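Local coordinates for tubulin-like protein CetZ1 (Haloferax volcanii, PDB 4B46) that binds GTP, has GTPase activity and controls archaeal cell shape, being essential for the rod-shaped cells needed for efficient swimming, at residues Lys121-Lys124 against Arg125-Glu129; Arg152-Gln155 against Thr156-Glu160. All coordinates share one frame; numbering follows the deposited sequence.

Interaction 1 of 2, residues Lys121-Lys124 against Arg125-Glu129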
# COMPACT_ATOMS: atom_id res chain seq x y z
N LYS A 121 -11.07 -7.81 8.28
CA LYS A 121 -12.02 -8.90 8.47
C LYS A 121 -13.46 -8.37 8.53
O LYS A 121 -14.37 -8.94 7.92
CB LYS A 121 -11.67 -9.67 9.74
CG LYS A 121 -12.45 -10.97 9.89
CD LYS A 121 -12.11 -11.69 11.18
CE LYS A 121 -12.94 -12.96 11.32
NZ LYS A 121 -12.80 -13.59 12.66
N HIS A 122 -13.66 -7.29 9.28
CA HIS A 122 -14.97 -6.66 9.42
C HIS A 122 -15.49 -6.21 8.05
O HIS A 122 -16.66 -6.42 7.71
CB HIS A 122 -14.87 -5.48 10.39
CG HIS A 122 -16.04 -4.55 10.35
ND1 HIS A 122 -17.18 -4.74 11.10
CD2 HIS A 122 -16.24 -3.40 9.66
CE1 HIS A 122 -18.04 -3.76 10.86
NE2 HIS A 122 -17.49 -2.94 9.99
N LEU A 123 -14.62 -5.58 7.27
CA LEU A 123 -15.00 -5.09 5.95
C LEU A 123 -15.40 -6.21 4.98
O LEU A 123 -16.40 -6.09 4.25
CB LEU A 123 -13.89 -4.25 5.34
CG LEU A 123 -13.62 -2.91 6.03
CD1 LEU A 123 -12.40 -2.22 5.41
CD2 LEU A 123 -14.85 -2.04 5.92
N LYS A 124 -14.63 -7.30 4.96
CA LYS A 124 -14.94 -8.43 4.08
C LYS A 124 -16.24 -9.10 4.48
O LYS A 124 -16.91 -9.75 3.67
CB LYS A 124 -13.79 -9.44 4.09
CG LYS A 124 -12.61 -9.02 3.20
CD LYS A 124 -11.60 -10.14 2.98
CE LYS A 124 -12.20 -11.33 2.27
NZ LYS A 124 -12.74 -10.95 0.94
N ARG A 125 -16.61 -8.93 5.75
CA ARG A 125 -17.80 -9.56 6.29
C ARG A 125 -19.09 -8.85 5.85
O ARG A 125 -20.14 -9.48 5.71
CB ARG A 125 -17.71 -9.56 7.81
CG ARG A 125 -18.10 -10.86 8.46
CD ARG A 125 -17.53 -10.94 9.87
NE ARG A 125 -18.06 -12.09 10.59
CZ ARG A 125 -18.98 -12.02 11.54
NH1 ARG A 125 -19.46 -10.84 11.90
NH2 ARG A 125 -19.41 -13.13 12.13
N ILE A 126 -19.01 -7.54 5.65
CA ILE A 126 -20.22 -6.78 5.34
C ILE A 126 -20.27 -6.23 3.91
O ILE A 126 -21.36 -5.94 3.40
CB ILE A 126 -20.49 -5.64 6.37
CG1 ILE A 126 -19.69 -4.39 6.02
CG2 ILE A 126 -20.19 -6.12 7.80
CD1 ILE A 126 -19.82 -3.29 7.05
N TYR A 127 -19.11 -6.08 3.27
CA TYR A 127 -19.06 -5.60 1.89
C TYR A 127 -18.56 -6.68 0.94
O TYR A 127 -17.88 -7.61 1.35
CB TYR A 127 -18.16 -4.36 1.76
CG TYR A 127 -18.61 -3.18 2.58
CD1 TYR A 127 -19.83 -2.55 2.32
CD2 TYR A 127 -17.82 -2.68 3.61
CE1 TYR A 127 -20.25 -1.47 3.08
CE2 TYR A 127 -18.22 -1.60 4.36
CZ TYR A 127 -19.43 -0.99 4.09
OH TYR A 127 -19.83 0.08 4.85
N THR A 128 -18.90 -6.54 -0.34
CA THR A 128 -18.50 -7.52 -1.34
C THR A 128 -17.39 -7.03 -2.28
O THR A 128 -16.88 -7.80 -3.08
CB THR A 128 -19.70 -8.01 -2.18
OG1 THR A 128 -20.41 -6.88 -2.70
CG2 THR A 128 -20.65 -8.84 -1.32
N GLU A 129 -17.03 -5.75 -2.19
CA GLU A 129 -15.90 -5.24 -2.96
C GLU A 129 -14.59 -5.82 -2.39
O GLU A 129 -14.55 -6.19 -1.22
CB GLU A 129 -15.83 -3.71 -2.91
CG GLU A 129 -16.95 -2.99 -3.66
CD GLU A 129 -18.18 -2.75 -2.80
OE1 GLU A 129 -18.17 -3.19 -1.62
OE2 GLU A 129 -19.13 -2.12 -3.30

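Interaction 2 of 2, residues Arg152-Gln155 against Thr156-Glu160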
# COMPACT_ATOMS: atom_id res chain seq x y z
N ARG A 152 3.85 -10.74 14.00
CA ARG A 152 2.52 -11.17 14.42
C ARG A 152 1.39 -10.51 13.63
O ARG A 152 0.42 -11.17 13.26
CB ARG A 152 2.31 -10.90 15.90
CG ARG A 152 3.17 -11.78 16.76
CD ARG A 152 2.92 -11.47 18.22
NE ARG A 152 3.54 -12.44 19.10
CZ ARG A 152 4.02 -12.15 20.30
NH1 ARG A 152 3.96 -10.90 20.75
NH2 ARG A 152 4.57 -13.09 21.04
N SER A 153 1.52 -9.22 13.37
CA SER A 153 0.52 -8.48 12.61
C SER A 153 0.45 -8.99 11.16
O SER A 153 -0.64 -9.19 10.61
CB SER A 153 0.83 -6.99 12.64
OG SER A 153 -0.15 -6.22 11.95
N PHE A 154 1.62 -9.19 10.56
CA PHE A 154 1.68 -9.69 9.19
C PHE A 154 0.93 -11.01 9.02
O PHE A 154 0.16 -11.17 8.08
CB PHE A 154 3.14 -9.85 8.71
CG PHE A 154 3.24 -10.57 7.39
CD1 PHE A 154 3.12 -9.88 6.20
CD2 PHE A 154 3.42 -11.95 7.34
CE1 PHE A 154 3.19 -10.55 4.97
CE2 PHE A 154 3.49 -12.63 6.12
CZ PHE A 154 3.37 -11.92 4.94
N GLN A 155 1.15 -11.94 9.94
CA GLN A 155 0.52 -13.26 9.88
C GLN A 155 -1.00 -13.13 9.79
O GLN A 155 -1.64 -13.82 9.01
CB GLN A 155 0.86 -14.10 11.11
CG GLN A 155 2.34 -14.37 11.31
CD GLN A 155 2.87 -15.44 10.38
OE1 GLN A 155 3.68 -15.16 9.49
NE2 GLN A 155 2.43 -16.67 10.57
N THR A 156 -1.56 -12.23 10.59
CA THR A 156 -3.01 -12.08 10.66
C THR A 156 -3.53 -11.24 9.50
O THR A 156 -4.51 -11.60 8.85
CB THR A 156 -3.45 -11.41 11.98
OG1 THR A 156 -2.85 -12.10 13.07
CG2 THR A 156 -4.98 -11.47 12.13
N PHE A 157 -2.86 -10.12 9.25
CA PHE A 157 -3.27 -9.19 8.19
C PHE A 157 -3.35 -9.87 6.81
O PHE A 157 -4.31 -9.67 6.06
CB PHE A 157 -2.27 -8.03 8.13
CG PHE A 157 -2.81 -6.76 7.54
CD1 PHE A 157 -4.16 -6.63 7.22
CD2 PHE A 157 -1.98 -5.68 7.34
CE1 PHE A 157 -4.65 -5.45 6.69
CE2 PHE A 157 -2.47 -4.49 6.81
CZ PHE A 157 -3.81 -4.38 6.48
N VAL A 158 -2.34 -10.67 6.48
CA VAL A 158 -2.26 -11.28 5.16
C VAL A 158 -3.43 -12.25 4.96
O VAL A 158 -3.91 -12.43 3.84
CB VAL A 158 -0.89 -11.98 4.91
CG1 VAL A 158 -0.78 -13.27 5.69
CG2 VAL A 158 -0.66 -12.23 3.42
N ARG A 159 -3.90 -12.83 6.05
CA ARG A 159 -5.00 -13.78 5.99
C ARG A 159 -6.37 -13.12 5.90
O ARG A 159 -7.35 -13.76 5.53
CB ARG A 159 -4.94 -14.74 7.18
CG ARG A 159 -3.88 -15.83 7.04
CD ARG A 159 -3.51 -16.42 8.39
NE ARG A 159 -2.52 -17.50 8.28
CZ ARG A 159 -1.21 -17.31 8.09
NH1 ARG A 159 -0.71 -16.09 7.96
NH2 ARG A 159 -0.40 -18.36 8.02
N GLU A 160 -6.45 -11.83 6.24
CA GLU A 160 -7.76 -11.15 6.31
C GLU A 160 -8.06 -10.23 5.14
O GLU A 160 -9.16 -9.71 5.04
CB GLU A 160 -7.88 -10.34 7.61
CG GLU A 160 -7.72 -11.15 8.89
CD GLU A 160 -8.75 -12.26 9.05
OE1 GLU A 160 -9.78 -12.26 8.34
OE2 GLU A 160 -8.51 -13.15 9.89

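Interaction 1 of 2, residues Lys121-Lys124 against Arg125-Glu129
The carbonyl oxygen of Leu123 is gripped by two backbone amides at the end of helix 111-126. Tyr127 N lies 2.9 Å from Leu123 O, its hydrogen pointing well at the acceptor (156°) and the donor sitting nearly along the C=O axis. Ile126 N, 3.3 Å from Leu123 O, comes instead from above the carbonyl plane, a less direct hold. At the two preceding carbonyls the bonding is weak: Arg125 N bonds to both Lys121 O and His122 O, and Ile126 N to His122 O. The amides of Arg125 and Ile126 are thus each shared between an i-3 and an i-4 acceptor, while that of Tyr127, the first residue to leave helical backbone angles, goes to the i-4 oxygen. Two side-chain pairs follow the same i to i+4 spacing. Leu123 CD2 meets the edge of the Tyr127 ring, close to its plane, 3.7 Å from CE2. One face of that ring is covered near its rim by Ile126 CG1, which stands 3.5 Å above the plane; chi1 of Ile126, 83°, sets this branch between the backbone N and the carbonyl carbon. Ile126 CD1 reaches on to His122 NE2, at 3.8 Å. His122 NE2 and Tyr127 OH both hydrogen-bond to the side-chain amide of Gln87 on helix 83-90, and the tyrosine ring also stacks with Phe101. Were Tyr127 an alanine, Phe101 would probably lose its stacked ring, a gap would open beside Leu123 CD2, and Gln87 NE2 would miss its hydroxyl partner. Lys124 NZ forms a salt bridge with Asp162. This is the last turn of the connecting helix in the beta-alpha-beta unit 100-106, 111-126, 131-137 of the tubulin/FtsZ GTPase domain.

Interaction 2 of 2, residues Arg152-Gln155 against Thr156-Glu160
Gln155 and Arg159 run side by side in the same direction, their amide and guanidinium planes turned 44° apart. The arginine does not bond to that amide; its chain, extended from CG to NE, runs back alongside the previous turn, and NH1 donates to the backbone oxygen Gln155 O at 2.7 Å, with a bent N-H...O angle of 141°. The acceptor meets the guanidinium group near its edge, tilted somewhat out of its plane. Phe154 and Val158 make the other i to i+4 pair: Val158 CB lies over one face of the phenyl ring, toward its rim, 4.3 Å from Phe154 CZ. With CG anti to the backbone N (chi1 -156°), the Phe157 ring leads away from the preceding turn to pack on Ala116 and Pro117 of helix 111-126. Ser153 OG is held by Ser113 O of that same helix. Thr156 OG1 makes a weak bond to Arg152 O, 3.4 Å away. In the backbone, Phe157 N bonds to Ser153 O at 2.8 Å and Val158 N to Phe154 O at 3.0 Å. Such i to i+4 bonding is that of a regular alpha-helix, here the connecting helix of the beta-alpha-beta unit between strands 131-137 and 163-168.

Overall arrangement
From the N terminus, the chain passes strand 100-106 and enters helix 111-126, where interaction 1 closes the last turn before strand 131-137. Helix 144-160 follows, and interaction 2 spans its later turns ahead of strand 163-168. The two contacts are in series, neither nested nor crossed, and each closes only a short local loop. They belong to consecutive beta-alpha-beta units that share strand 131-137. Their centres lie about 16 Å apart, yet the segments touch: Lys124 CD packs 3.2 Å from Glu160 O, and Lys121 CG 3.3 Å from Glu160 OE1. The neighbouring helices of the nucleotide-binding domain are thereby joined near these ends.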